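Putative glyoxalase superfamily protein (Ralstonia eutropha, PDB 3IUZ) probably acts as an iron(II)-dependent dioxygenase of the 2-oxoadipate dioxygenase/decarboxylase family, converting 2-oxoadipate to 2-hydroxyglutarate. Local coordinates at residues G38-A43 with L188-G193; A48-L53 with G138-F143; F103-R108 with S167-T172; T172-T177 with I197-P202. One frame throughout, in Å; residues are numbered along the deposited sequence.

Interaction 1: residues G38-A43 with L188-G193; sequences GRATRA and LTVADG
Leu188 O takes the backbone N-H of Ala40 at 2.9 Å, with the donor nitrogen almost in line with the C=O bond (179°). The bond is returned from Leu188 N to Ala40 O, also 2.9 Å, so the two residues form an antiparallel hydrogen-bonded pair, the heart of a two-stranded ribbon. Their side chains lie on the same face of it. Beside the first bond, CB of Arg39 touches Leu188 O at 3.4 Å, while the end of its side chain leads away and NE forms a salt bridge with Asp35. Val190 reaches across with CG2, which is anti to the carbonyl carbon and rests 3.3 Å from Gly38 O and 4.2 Å from Ala40 CB. Gly38 O has a polar partner as well, the ND2 of Asn5. Just past the ribbon Thr189 is the N-cap of helix 190-200, its OG1 accepting from Asp192 N at 3.0 Å; Thr41 occupies the same position before helix 42-60. Each short strand thus runs straight into a helix. Leu188 packs on helix 173-185 and, with Ala40, on Ile45 of helix 42-60, while Val190 leans on helix 4-14.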
loop_
_atom_site.group_PDB
_atom_site.type_symbol
_atom_site.label_atom_id
_atom_site.label_comp_id
_atom_site.label_asym_id
_atom_site.label_seq_id
_atom_site.Cartn_x
_atom_site.Cartn_y
_atom_site.Cartn_z
ATOM N N GLY A 38 24.186 4.806 -15.675
ATOM C CA GLY A 38 22.988 5.626 -15.605
ATOM C C GLY A 38 21.685 4.839 -15.606
ATOM O O GLY A 38 20.598 5.430 -15.454
ATOM N N ARG A 39 21.786 3.511 -15.705
ATOM C CA ARG A 39 20.614 2.623 -15.552
ATOM C C ARG A 39 19.940 2.776 -14.186
ATOM O O ARG A 39 20.508 3.356 -13.249
ATOM C CB ARG A 39 21.037 1.184 -15.792
ATOM C CG ARG A 39 21.600 1.034 -17.208
ATOM C CD ARG A 39 22.172 -0.310 -17.523
ATOM N NE ARG A 39 23.311 -0.598 -16.683
ATOM C CZ ARG A 39 24.138 -1.632 -16.854
ATOM N NH1 ARG A 39 23.985 -2.474 -17.864
ATOM N NH2 ARG A 39 25.142 -1.822 -16.008
ATOM N N ALA A 40 18.745 2.210 -14.069
ATOM C CA ALA A 40 17.989 2.259 -12.840
ATOM C C ALA A 40 18.215 1.004 -12.029
ATOM O O ALA A 40 17.975 -0.143 -12.495
ATOM C CB ALA A 40 16.503 2.470 -13.111
ATOM N N THR A 41 18.699 1.209 -10.812
ATOM C CA THR A 41 18.885 0.076 -9.917
ATOM C C THR A 41 17.554 -0.403 -9.310
ATOM O O THR A 41 16.580 0.344 -9.280
ATOM C CB THR A 41 19.814 0.424 -8.778
ATOM O OG1 THR A 41 19.255 1.482 -7.981
ATOM C CG2 THR A 41 21.197 0.866 -9.303
ATOM N N ARG A 42 17.548 -1.604 -8.730
ATOM C CA ARG A 42 16.340 -2.098 -8.090
ATOM C C ARG A 42 15.881 -1.213 -6.946
ATOM O O ARG A 42 14.662 -1.050 -6.762
ATOM C CB ARG A 42 16.460 -3.531 -7.593
ATOM C CG ARG A 42 17.389 -3.738 -6.472
ATOM C CD ARG A 42 17.403 -5.194 -6.028
ATOM N NE ARG A 42 18.209 -5.330 -4.829
ATOM C CZ ARG A 42 18.450 -6.464 -4.187
ATOM N NH1 ARG A 42 17.965 -7.635 -4.623
ATOM N NH2 ARG A 42 19.192 -6.413 -3.102
ATOM N N ALA A 43 16.828 -0.676 -6.170
ATOM C CA ALA A 43 16.499 0.294 -5.108
ATOM C C ALA A 43 15.796 1.552 -5.655
ATOM O O ALA A 43 14.783 2.018 -5.115
ATOM C CB ALA A 43 17.739 0.703 -4.366
ATOM N N LEU A 188 17.740 -2.227 -14.490
ATOM C CA LEU A 188 17.097 -2.208 -15.813
ATOM C C LEU A 188 17.494 -0.871 -16.442
ATOM O O LEU A 188 17.881 0.042 -15.720
ATOM C CB LEU A 188 15.567 -2.273 -15.707
ATOM C CG LEU A 188 14.915 -3.573 -15.226
ATOM C CD1 LEU A 188 13.461 -3.301 -14.842
ATOM C CD2 LEU A 188 15.071 -4.708 -16.283
ATOM N N THR A 189 17.356 -0.712 -17.760
ATOM C CA THR A 189 17.459 0.631 -18.334
ATOM C C THR A 189 16.398 1.516 -17.658
ATOM O O THR A 189 15.411 0.988 -17.121
ATOM C CB THR A 189 17.201 0.607 -19.860
ATOM O OG1 THR A 189 15.868 0.175 -20.106
ATOM C CG2 THR A 189 18.229 -0.319 -20.578
ATOM N N VAL A 190 16.586 2.839 -17.658
ATOM C CA VAL A 190 15.625 3.710 -17.027
ATOM C C VAL A 190 14.260 3.527 -17.740
ATOM O O VAL A 190 13.242 3.453 -17.077
ATOM C CB VAL A 190 16.094 5.186 -16.955
ATOM C CG1 VAL A 190 14.966 6.084 -16.411
ATOM C CG2 VAL A 190 17.376 5.337 -16.080
ATOM N N ALA A 191 14.250 3.398 -19.078
ATOM C CA ALA A 191 12.987 3.188 -19.799
ATOM C C ALA A 191 12.294 1.910 -19.326
ATOM O O ALA A 191 11.096 1.899 -19.102
ATOM C CB ALA A 191 13.247 3.119 -21.318
ATOM N N ASP A 192 13.043 0.820 -19.199
ATOM C CA ASP A 192 12.449 -0.455 -18.806
ATOM C C ASP A 192 11.970 -0.419 -17.357
ATOM O O ASP A 192 10.965 -1.020 -17.020
ATOM C CB ASP A 192 13.409 -1.642 -18.987
ATOM C CG ASP A 192 13.608 -2.058 -20.444
ATOM O OD1 ASP A 192 12.965 -1.483 -21.347
ATOM O OD2 ASP A 192 14.426 -2.987 -20.655
ATOM N N GLY A 193 12.695 0.269 -16.496
ATOM C CA GLY A 193 12.239 0.469 -15.126
ATOM C C GLY A 193 10.952 1.271 -15.012
ATOM O O GLY A 193 10.096 0.953 -14.188
#

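Interaction 2: residues A48-L53 with G138-F143; sequences ALNMVL and GIAQFF
Asn50 and Phe142 make the closest approach between helix 42-60 and the strand that begins at Gln141. The polar part of the contact belongs to the Asn50 amide. Its OD1 comes up obliquely to CE1 and CZ of Phe142, 3.1 and 3.2 Å away, with the amide and ring planes 56° apart. The other amide atom, ND2, turns to the chain just before the strand, where it stands 3.4 Å from Ala140 O. ND2 is hydrogen-bonded to the hydroxyl of Tyr112, whose ring also meets that of Phe142 edge-to-face. The same nitrogen lies against two methyl groups, CB of Ala140 at 3.5 Å and CG2 of Ile139 at 3.6 Å. The Asn50 side chain leaves the helix toward the strand, with CG anti to the carbonyl carbon (chi1 -75°).

The apolar contact lies beside this amide. One helical turn beyond Asn50, Leu53 reaches the Phe142 ring at its edge, CD1 to CZ at 4.2 Å.

All five touching residues are buried, so a primary amide is enclosed here among methyl groups and aromatic carbons. Tyr112 satisfies its nitrogen, whereas its oxygen lies near the ring carbons CE1 and CZ, an approach that may be mildly favourable through their C-H groups. The chemistry therefore implies a join between helix and sheet centred on one buried amide set among methyl groups and a ring, its orientation probably set by the tyrosine hydroxyl.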
loop_
_atom_site.group_PDB
_atom_site.type_symbol
_atom_site.label_atom_id
_atom_site.label_comp_id
_atom_site.label_asym_id
_atom_site.label_seq_id
_atom_site.Cartn_x
_atom_site.Cartn_y
_atom_site.Cartn_z
ATOM N N ALA A 48 10.860 4.552 -6.513
ATOM C CA ALA A 48 9.964 5.246 -7.476
ATOM C C ALA A 48 8.608 4.603 -7.508
ATOM O O ALA A 48 7.595 5.351 -7.446
ATOM C CB ALA A 48 10.526 5.356 -8.843
ATOM N N LEU A 49 8.544 3.268 -7.545
ATOM C CA LEU A 49 7.223 2.592 -7.489
ATOM C C LEU A 49 6.432 3.071 -6.250
ATOM O O LEU A 49 5.240 3.404 -6.359
ATOM C CB LEU A 49 7.326 1.080 -7.465
ATOM C CG LEU A 49 6.071 0.266 -7.178
ATOM C CD1 LEU A 49 5.035 0.469 -8.311
ATOM C CD2 LEU A 49 6.377 -1.224 -6.932
ATOM N N ASN A 50 7.104 3.078 -5.095
ATOM C CA ASN A 50 6.471 3.456 -3.856
ATOM C C ASN A 50 5.895 4.855 -3.915
ATOM O O ASN A 50 4.829 5.083 -3.389
ATOM C CB ASN A 50 7.432 3.377 -2.670
ATOM C CG ASN A 50 7.698 1.949 -2.245
ATOM O OD1 ASN A 50 7.059 1.041 -2.773
ATOM N ND2 ASN A 50 8.710 1.734 -1.350
HETATM N N MSE A 51 6.636 5.766 -4.532
HETATM C CA MSE A 51 6.214 7.114 -4.636
HETATM C C MSE A 51 4.980 7.241 -5.564
HETATM O O MSE A 51 4.120 8.094 -5.325
HETATM C CB MSE A 51 7.399 7.985 -5.100
HETATM C CG MSE A 51 8.544 8.137 -4.001
HETATM SE SE MSE A 51 10.039 9.034 -4.690
HETATM C CE MSE A 51 9.511 10.882 -4.421
ATOM N N VAL A 52 4.938 6.439 -6.641
ATOM C CA VAL A 52 3.824 6.456 -7.561
ATOM C C VAL A 52 2.610 5.948 -6.822
ATOM O O VAL A 52 1.517 6.551 -6.923
ATOM C CB VAL A 52 4.119 5.663 -8.846
ATOM C CG1 VAL A 52 2.850 5.538 -9.702
ATOM C CG2 VAL A 52 5.296 6.324 -9.593
ATOM N N LEU A 53 2.811 4.915 -5.990
ATOM C CA LEU A 53 1.713 4.312 -5.256
ATOM C C LEU A 53 1.183 5.279 -4.169
ATOM O O LEU A 53 -0.014 5.389 -3.946
ATOM C CB LEU A 53 2.122 2.942 -4.655
ATOM C CG LEU A 53 2.319 1.800 -5.673
ATOM C CD1 LEU A 53 2.875 0.531 -4.964
ATOM C CD2 LEU A 53 0.997 1.511 -6.436
ATOM N N GLY A 138 15.235 3.379 4.844
ATOM C CA GLY A 138 14.892 4.530 4.017
ATOM C C GLY A 138 13.783 4.309 3.012
ATOM O O GLY A 138 12.957 5.191 2.803
ATOM N N ILE A 139 13.787 3.160 2.330
ATOM C CA ILE A 139 12.746 2.829 1.370
ATOM C C ILE A 139 11.536 2.393 2.181
ATOM O O ILE A 139 11.690 1.693 3.185
ATOM C CB ILE A 139 13.225 1.710 0.414
ATOM C CG1 ILE A 139 14.241 2.296 -0.590
ATOM C CG2 ILE A 139 12.051 1.074 -0.296
ATOM C CD1 ILE A 139 14.947 1.216 -1.438
ATOM N N ALA A 140 10.332 2.804 1.808
ATOM C CA ALA A 140 9.140 2.413 2.557
ATOM C C ALA A 140 9.027 0.918 2.644
ATOM O O ALA A 140 9.338 0.220 1.666
ATOM C CB ALA A 140 7.864 2.935 1.876
ATOM N N GLN A 141 8.529 0.432 3.779
ATOM C CA GLN A 141 8.217 -0.968 3.932
ATOM C C GLN A 141 6.856 -1.234 3.316
ATOM O O GLN A 141 6.080 -0.292 3.090
ATOM C CB GLN A 141 8.203 -1.393 5.374
ATOM C CG GLN A 141 9.545 -1.426 6.027
ATOM C CD GLN A 141 9.445 -1.968 7.440
ATOM O OE1 GLN A 141 9.468 -3.188 7.669
ATOM N NE2 GLN A 141 9.289 -1.065 8.403
ATOM N N PHE A 142 6.580 -2.510 3.046
ATOM C CA PHE A 142 5.247 -2.974 2.698
ATOM C C PHE A 142 4.742 -3.794 3.853
ATOM O O PHE A 142 5.458 -4.700 4.375
ATOM C CB PHE A 142 5.259 -3.840 1.457
ATOM C CG PHE A 142 5.289 -3.068 0.179
ATOM C CD1 PHE A 142 6.467 -2.520 -0.299
ATOM C CD2 PHE A 142 4.114 -2.833 -0.518
ATOM C CE1 PHE A 142 6.480 -1.770 -1.479
ATOM C CE2 PHE A 142 4.108 -2.100 -1.686
ATOM C CZ PHE A 142 5.264 -1.562 -2.183
ATOM N N PHE A 143 3.500 -3.536 4.260
ATOM C CA PHE A 143 2.859 -4.363 5.270
ATOM C C PHE A 143 1.748 -5.095 4.532
ATOM O O PHE A 143 0.874 -4.456 3.977
ATOM C CB PHE A 143 2.341 -3.527 6.439
ATOM C CG PHE A 143 1.968 -4.360 7.629
ATOM C CD1 PHE A 143 0.735 -4.996 7.691
ATOM C CD2 PHE A 143 2.847 -4.540 8.675
ATOM C CE1 PHE A 143 0.382 -5.759 8.797
ATOM C CE2 PHE A 143 2.499 -5.308 9.766
ATOM C CZ PHE A 143 1.281 -5.927 9.827
#

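Interaction 3: residues F103-R108 with S167-T172; sequences FTRILR and SADPLT
Arg105 points from helix 101-110 at the loop before helix 173-185, and its side chain meets Leu171 first and Asp169 last. From CB the chain sets out with CG between the backbone N and the carbonyl carbon (chi1 76°), then runs extended to NE. CG and CD both lie 3.9 Å from CD2 of Leu171, and the same methyl is 3.7 Å from NE, whose hydrogen bond goes back to Ala102 O in its own helix. At the guanidinium, CB of Leu171 covers one face near the rim, 3.6 Å from NH2. The tip grips Asp169 end-on: NH1 donates to OD2 at 2.8 Å, on the syn side, and NH2 to OD1 at 2.7 Å. Both acceptors lie close to the guanidinium plane, though the carboxylate is turned 35° against it.

OD1 has a second donor, Leu171 N, which closes an Asx turn and reaches the oxygen from the opposite face of the carboxylate to NH2. Next along the helix, Ile106 CG1 packs on Leu171 CD1 at 3.8 Å, the side chains sliding past each other in opposite directions.

The result is a bidentate salt bridge backed by a leucine. The turn presents the carboxylate, the leucine lies over the guanidinium, and covering that one face may shield the pair somewhat from solvent.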
loop_
_atom_site.group_PDB
_atom_site.type_symbol
_atom_site.label_atom_id
_atom_site.label_comp_id
_atom_site.label_asym_id
_atom_site.label_seq_id
_atom_site.Cartn_x
_atom_site.Cartn_y
_atom_site.Cartn_z
ATOM N N PHE A 103 1.579 -10.719 -3.872
ATOM C CA PHE A 103 2.533 -9.632 -3.777
ATOM C C PHE A 103 3.987 -10.028 -3.457
ATOM O O PHE A 103 4.881 -9.358 -3.910
ATOM C CB PHE A 103 2.008 -8.598 -2.777
ATOM C CG PHE A 103 0.847 -7.856 -3.330
ATOM C CD1 PHE A 103 1.064 -6.821 -4.219
ATOM C CD2 PHE A 103 -0.448 -8.331 -3.142
ATOM C CE1 PHE A 103 0.018 -6.221 -4.844
ATOM C CE2 PHE A 103 -1.498 -7.728 -3.766
ATOM C CZ PHE A 103 -1.265 -6.656 -4.596
ATOM N N THR A 104 4.237 -11.100 -2.720
ATOM C CA THR A 104 5.637 -11.467 -2.488
ATOM C C THR A 104 6.374 -11.814 -3.817
ATOM O O THR A 104 7.557 -11.568 -3.930
ATOM C CB THR A 104 5.796 -12.601 -1.485
ATOM O OG1 THR A 104 4.927 -13.666 -1.802
ATOM C CG2 THR A 104 5.459 -12.089 -0.042
ATOM N N ARG A 105 5.663 -12.396 -4.766
ATOM C CA ARG A 105 6.154 -12.645 -6.117
ATOM C C ARG A 105 6.566 -11.364 -6.875
ATOM O O ARG A 105 7.275 -11.462 -7.877
ATOM C CB ARG A 105 5.134 -13.403 -6.939
ATOM C CG ARG A 105 3.941 -12.529 -7.424
ATOM C CD ARG A 105 2.785 -13.305 -8.010
ATOM N NE ARG A 105 1.630 -12.430 -8.239
ATOM C CZ ARG A 105 0.755 -12.533 -9.242
ATOM N NH1 ARG A 105 0.834 -13.489 -10.165
ATOM N NH2 ARG A 105 -0.259 -11.692 -9.292
ATOM N N ILE A 106 6.134 -10.190 -6.370
ATOM C CA ILE A 106 6.518 -8.894 -6.878
ATOM C C ILE A 106 7.597 -8.273 -5.984
ATOM O O ILE A 106 8.643 -7.816 -6.467
ATOM C CB ILE A 106 5.297 -7.912 -6.952
ATOM C CG1 ILE A 106 4.192 -8.414 -7.887
ATOM C CG2 ILE A 106 5.759 -6.502 -7.334
ATOM C CD1 ILE A 106 2.805 -7.596 -7.777
ATOM N N LEU A 107 7.357 -8.232 -4.672
ATOM C CA LEU A 107 8.255 -7.500 -3.791
ATOM C C LEU A 107 9.629 -8.165 -3.685
ATOM O O LEU A 107 10.628 -7.479 -3.502
ATOM C CB LEU A 107 7.668 -7.407 -2.364
ATOM C CG LEU A 107 6.296 -6.720 -2.293
ATOM C CD1 LEU A 107 5.669 -6.657 -0.927
ATOM C CD2 LEU A 107 6.406 -5.303 -2.873
ATOM N N ARG A 108 9.661 -9.503 -3.750
ATOM C CA ARG A 108 10.909 -10.253 -3.557
ATOM C C ARG A 108 11.885 -9.922 -4.689
ATOM O O ARG A 108 12.971 -9.479 -4.409
ATOM C CB ARG A 108 10.635 -11.745 -3.412
ATOM C CG ARG A 108 9.914 -12.091 -2.131
ATOM C CD ARG A 108 10.770 -12.024 -0.882
ATOM N NE ARG A 108 11.658 -13.164 -0.827
ATOM C CZ ARG A 108 12.974 -13.141 -0.725
ATOM N NH1 ARG A 108 13.657 -12.006 -0.637
ATOM N NH2 ARG A 108 13.634 -14.302 -0.742
ATOM N N SER A 167 -11.402 -13.243 -9.641
ATOM C CA SER A 167 -10.311 -12.286 -9.706
ATOM C C SER A 167 -9.425 -12.465 -10.921
ATOM O O SER A 167 -9.117 -13.620 -11.347
ATOM C CB SER A 167 -9.419 -12.354 -8.485
ATOM O OG SER A 167 -10.123 -12.104 -7.303
ATOM N N ALA A 168 -8.986 -11.338 -11.456
ATOM C CA ALA A 168 -7.967 -11.340 -12.517
ATOM C C ALA A 168 -6.589 -11.437 -11.871
ATOM O O ALA A 168 -6.436 -11.131 -10.675
ATOM C CB ALA A 168 -8.041 -10.086 -13.378
ATOM N N ASP A 169 -5.608 -11.904 -12.657
ATOM C CA ASP A 169 -4.197 -11.742 -12.295
ATOM C C ASP A 169 -3.621 -10.540 -13.013
ATOM O O ASP A 169 -3.422 -10.545 -14.254
ATOM C CB ASP A 169 -3.385 -13.009 -12.592
ATOM C CG ASP A 169 -1.930 -12.908 -12.086
ATOM O OD1 ASP A 169 -1.507 -11.793 -11.705
ATOM O OD2 ASP A 169 -1.227 -13.957 -12.046
ATOM N N PRO A 170 -3.360 -9.456 -12.265
ATOM C CA PRO A 170 -2.829 -8.251 -12.904
ATOM C C PRO A 170 -1.355 -8.278 -13.302
ATOM O O PRO A 170 -0.898 -7.394 -14.027
ATOM C CB PRO A 170 -3.021 -7.202 -11.800
ATOM C CG PRO A 170 -2.691 -8.012 -10.571
ATOM C CD PRO A 170 -3.379 -9.308 -10.797
ATOM N N LEU A 171 -0.609 -9.275 -12.857
ATOM C CA LEU A 171 0.845 -9.314 -13.113
ATOM C C LEU A 171 1.133 -9.946 -14.483
ATOM O O LEU A 171 1.248 -11.146 -14.605
ATOM C CB LEU A 171 1.522 -10.109 -11.996
ATOM C CG LEU A 171 3.061 -9.957 -11.982
ATOM C CD1 LEU A 171 3.484 -8.565 -11.636
ATOM C CD2 LEU A 171 3.692 -10.966 -10.995
ATOM N N THR A 172 1.303 -9.110 -15.484
ATOM C CA THR A 172 1.327 -9.533 -16.857
ATOM C C THR A 172 2.675 -10.246 -17.188
ATOM O O THR A 172 3.644 -10.135 -16.427
ATOM C CB THR A 172 1.172 -8.340 -17.788
ATOM O OG1 THR A 172 2.375 -7.566 -17.800
ATOM C CG2 THR A 172 -0.075 -7.471 -17.446
#

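Interaction 4: residues T172-T177 with I197-P202; sequences TPRAQT and IGLLVP
The capped start of helix 173-185 packs against the last turns of helix 190-200, with Leu199 as the main point of contact. Its CD1 fits against the first turn, 3.6 Å from Arg174 CG and 3.7 Å from the backbone N of Ala175. Closer to the backbone, CB of Leu199 meets CB of Ala175 at 3.9 Å; a methyl side chain here lets the two helices come near, and the CA atoms of this pair are 5.8 Å apart. CD2 of Leu199 lies near Thr172 OG1, the two side chains crossing at about a right angle. Leu200 adds a looser touch, its CD2 to Ala175 CB at 4.4 Å.

Thr172 is the N-cap: its OG1, between the backbone N and the carbonyl carbon (chi1 73°), accepts from Ala175 N at 3.1 Å. Its own N-H donates to a water at 3.0 Å, which in turn donates to Leu199 O at 2.7 Å. That bridge is the polar link between segments that otherwise meet through carbon. Arg174 has a bent chain, and its NE forms a salt bridge with Glu195, earlier on helix 190-200.

Ile197 and Leu200 pack on helix 42-60, Ile197 also on helix 4-14, so helix 190-200 touches helices 42-60 and 4-14 as well as the start of helix 173-185.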
loop_
_atom_site.group_PDB
_atom_site.type_symbol
_atom_site.label_atom_id
_atom_site.label_comp_id
_atom_site.label_asym_id
_atom_site.label_seq_id
_atom_site.Cartn_x
_atom_site.Cartn_y
_atom_site.Cartn_z
ATOM N N THR A 172 1.303 -9.110 -15.484
ATOM C CA THR A 172 1.327 -9.533 -16.857
ATOM C C THR A 172 2.675 -10.246 -17.188
ATOM O O THR A 172 3.644 -10.135 -16.427
ATOM C CB THR A 172 1.172 -8.340 -17.788
ATOM O OG1 THR A 172 2.375 -7.566 -17.800
ATOM C CG2 THR A 172 -0.075 -7.471 -17.446
ATOM N N PRO A 173 2.747 -10.905 -18.352
ATOM C CA PRO A 173 4.000 -11.561 -18.724
ATOM C C PRO A 173 5.154 -10.600 -18.912
ATOM O O PRO A 173 6.287 -10.932 -18.603
ATOM C CB PRO A 173 3.680 -12.247 -20.041
ATOM C CG PRO A 173 2.173 -12.255 -20.180
ATOM C CD PRO A 173 1.601 -11.356 -19.170
ATOM N N ARG A 174 4.862 -9.432 -19.463
ATOM C CA ARG A 174 5.871 -8.416 -19.634
ATOM C C ARG A 174 6.335 -7.924 -18.256
ATOM O O ARG A 174 7.531 -7.654 -18.069
ATOM C CB ARG A 174 5.300 -7.275 -20.461
ATOM C CG ARG A 174 6.276 -6.147 -20.661
ATOM C CD ARG A 174 7.414 -6.514 -21.618
ATOM N NE ARG A 174 8.285 -5.360 -21.798
ATOM C CZ ARG A 174 9.535 -5.411 -22.240
ATOM N NH1 ARG A 174 10.117 -6.567 -22.611
ATOM N NH2 ARG A 174 10.217 -4.308 -22.286
ATOM N N ALA A 175 5.397 -7.785 -17.310
ATOM C CA ALA A 175 5.739 -7.340 -15.956
ATOM C C ALA A 175 6.730 -8.356 -15.355
ATOM O O ALA A 175 7.743 -7.993 -14.747
ATOM C CB ALA A 175 4.477 -7.212 -15.041
ATOM N N GLN A 176 6.409 -9.625 -15.509
ATOM C CA GLN A 176 7.265 -10.687 -14.949
ATOM C C GLN A 176 8.595 -10.768 -15.634
ATOM O O GLN A 176 9.590 -11.039 -14.987
ATOM C CB GLN A 176 6.554 -12.020 -14.994
ATOM C CG GLN A 176 5.322 -12.063 -14.088
ATOM C CD GLN A 176 4.636 -13.419 -14.047
ATOM O OE1 GLN A 176 5.262 -14.460 -13.719
ATOM N NE2 GLN A 176 3.312 -13.409 -14.297
ATOM N N THR A 177 8.618 -10.540 -16.957
ATOM C CA THR A 177 9.863 -10.472 -17.697
ATOM C C THR A 177 10.824 -9.440 -17.103
ATOM O O THR A 177 12.027 -9.731 -16.823
ATOM C CB THR A 177 9.589 -10.100 -19.173
ATOM O OG1 THR A 177 8.769 -11.123 -19.770
ATOM C CG2 THR A 177 10.914 -9.936 -19.959
ATOM N N ILE A 197 7.369 -0.133 -13.597
ATOM C CA ILE A 197 6.553 0.562 -12.590
ATOM C C ILE A 197 5.109 0.713 -13.100
ATOM O O ILE A 197 4.147 0.441 -12.379
ATOM C CB ILE A 197 7.165 1.923 -12.210
ATOM C CG1 ILE A 197 8.450 1.710 -11.442
ATOM C CG2 ILE A 197 6.148 2.813 -11.449
ATOM C CD1 ILE A 197 9.355 3.006 -11.406
ATOM N N GLY A 198 4.967 1.129 -14.341
ATOM C CA GLY A 198 3.641 1.294 -14.954
ATOM C C GLY A 198 2.816 0.010 -14.922
ATOM O O GLY A 198 1.602 0.052 -14.801
ATOM N N LEU A 199 3.494 -1.129 -15.044
ATOM C CA LEU A 199 2.823 -2.420 -15.124
ATOM C C LEU A 199 2.540 -2.927 -13.754
ATOM O O LEU A 199 1.590 -3.700 -13.578
ATOM C CB LEU A 199 3.670 -3.450 -15.858
ATOM C CG LEU A 199 3.856 -3.207 -17.365
ATOM C CD1 LEU A 199 4.976 -4.155 -17.907
ATOM C CD2 LEU A 199 2.502 -3.418 -18.059
ATOM N N LEU A 200 3.322 -2.496 -12.775
ATOM C CA LEU A 200 3.095 -2.968 -11.414
ATOM C C LEU A 200 2.002 -2.193 -10.699
ATOM O O LEU A 200 1.312 -2.758 -9.837
ATOM C CB LEU A 200 4.371 -2.915 -10.570
ATOM C CG LEU A 200 5.490 -3.873 -11.013
ATOM C CD1 LEU A 200 6.714 -3.723 -10.076
ATOM C CD2 LEU A 200 4.997 -5.364 -11.031
ATOM N N VAL A 201 1.864 -0.910 -11.016
ATOM C CA VAL A 201 0.917 -0.077 -10.284
ATOM C C VAL A 201 -0.523 -0.657 -10.300
ATOM O O VAL A 201 -1.181 -0.682 -9.230
ATOM C CB VAL A 201 0.994 1.389 -10.730
ATOM C CG1 VAL A 201 -0.287 2.172 -10.313
ATOM C CG2 VAL A 201 2.307 2.043 -10.193
ATOM N N PRO A 202 -0.992 -1.183 -11.439
ATOM C CA PRO A 202 -2.341 -1.767 -11.459
ATOM C C PRO A 202 -2.539 -3.045 -10.647
ATOM O O PRO A 202 -3.687 -3.475 -10.493
ATOM C CB PRO A 202 -2.600 -1.996 -12.970
ATOM C CG PRO A 202 -1.750 -0.965 -13.639
ATOM C CD PRO A 202 -0.468 -1.051 -12.805
HETATM O O HOH W 1 1.469 -6.329 -14.369
#

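In the fold
Interaction 2 is the buried one, its centre about 8 Å from the centre of the chain, where an amide sits among methyls and a ring; the other three lie farther out and are partly buried. Interaction 1, the outermost, relies on backbone bonds, interaction 3 on a salt bridge, and interaction 4 on leucine packing with a water bridge. Helix 42-60 is common to interactions 1 and 2, helix 190-200 to interactions 1 and 4. Interactions 3 and 4 share Thr172, and their leucines meet, Leu171 CD1 to Leu200 CD2 at 3.6 Å. Val52 and Val201 join interaction 2 to interaction 4, and Leu107 packs on Phe142 between interactions 3 and 2.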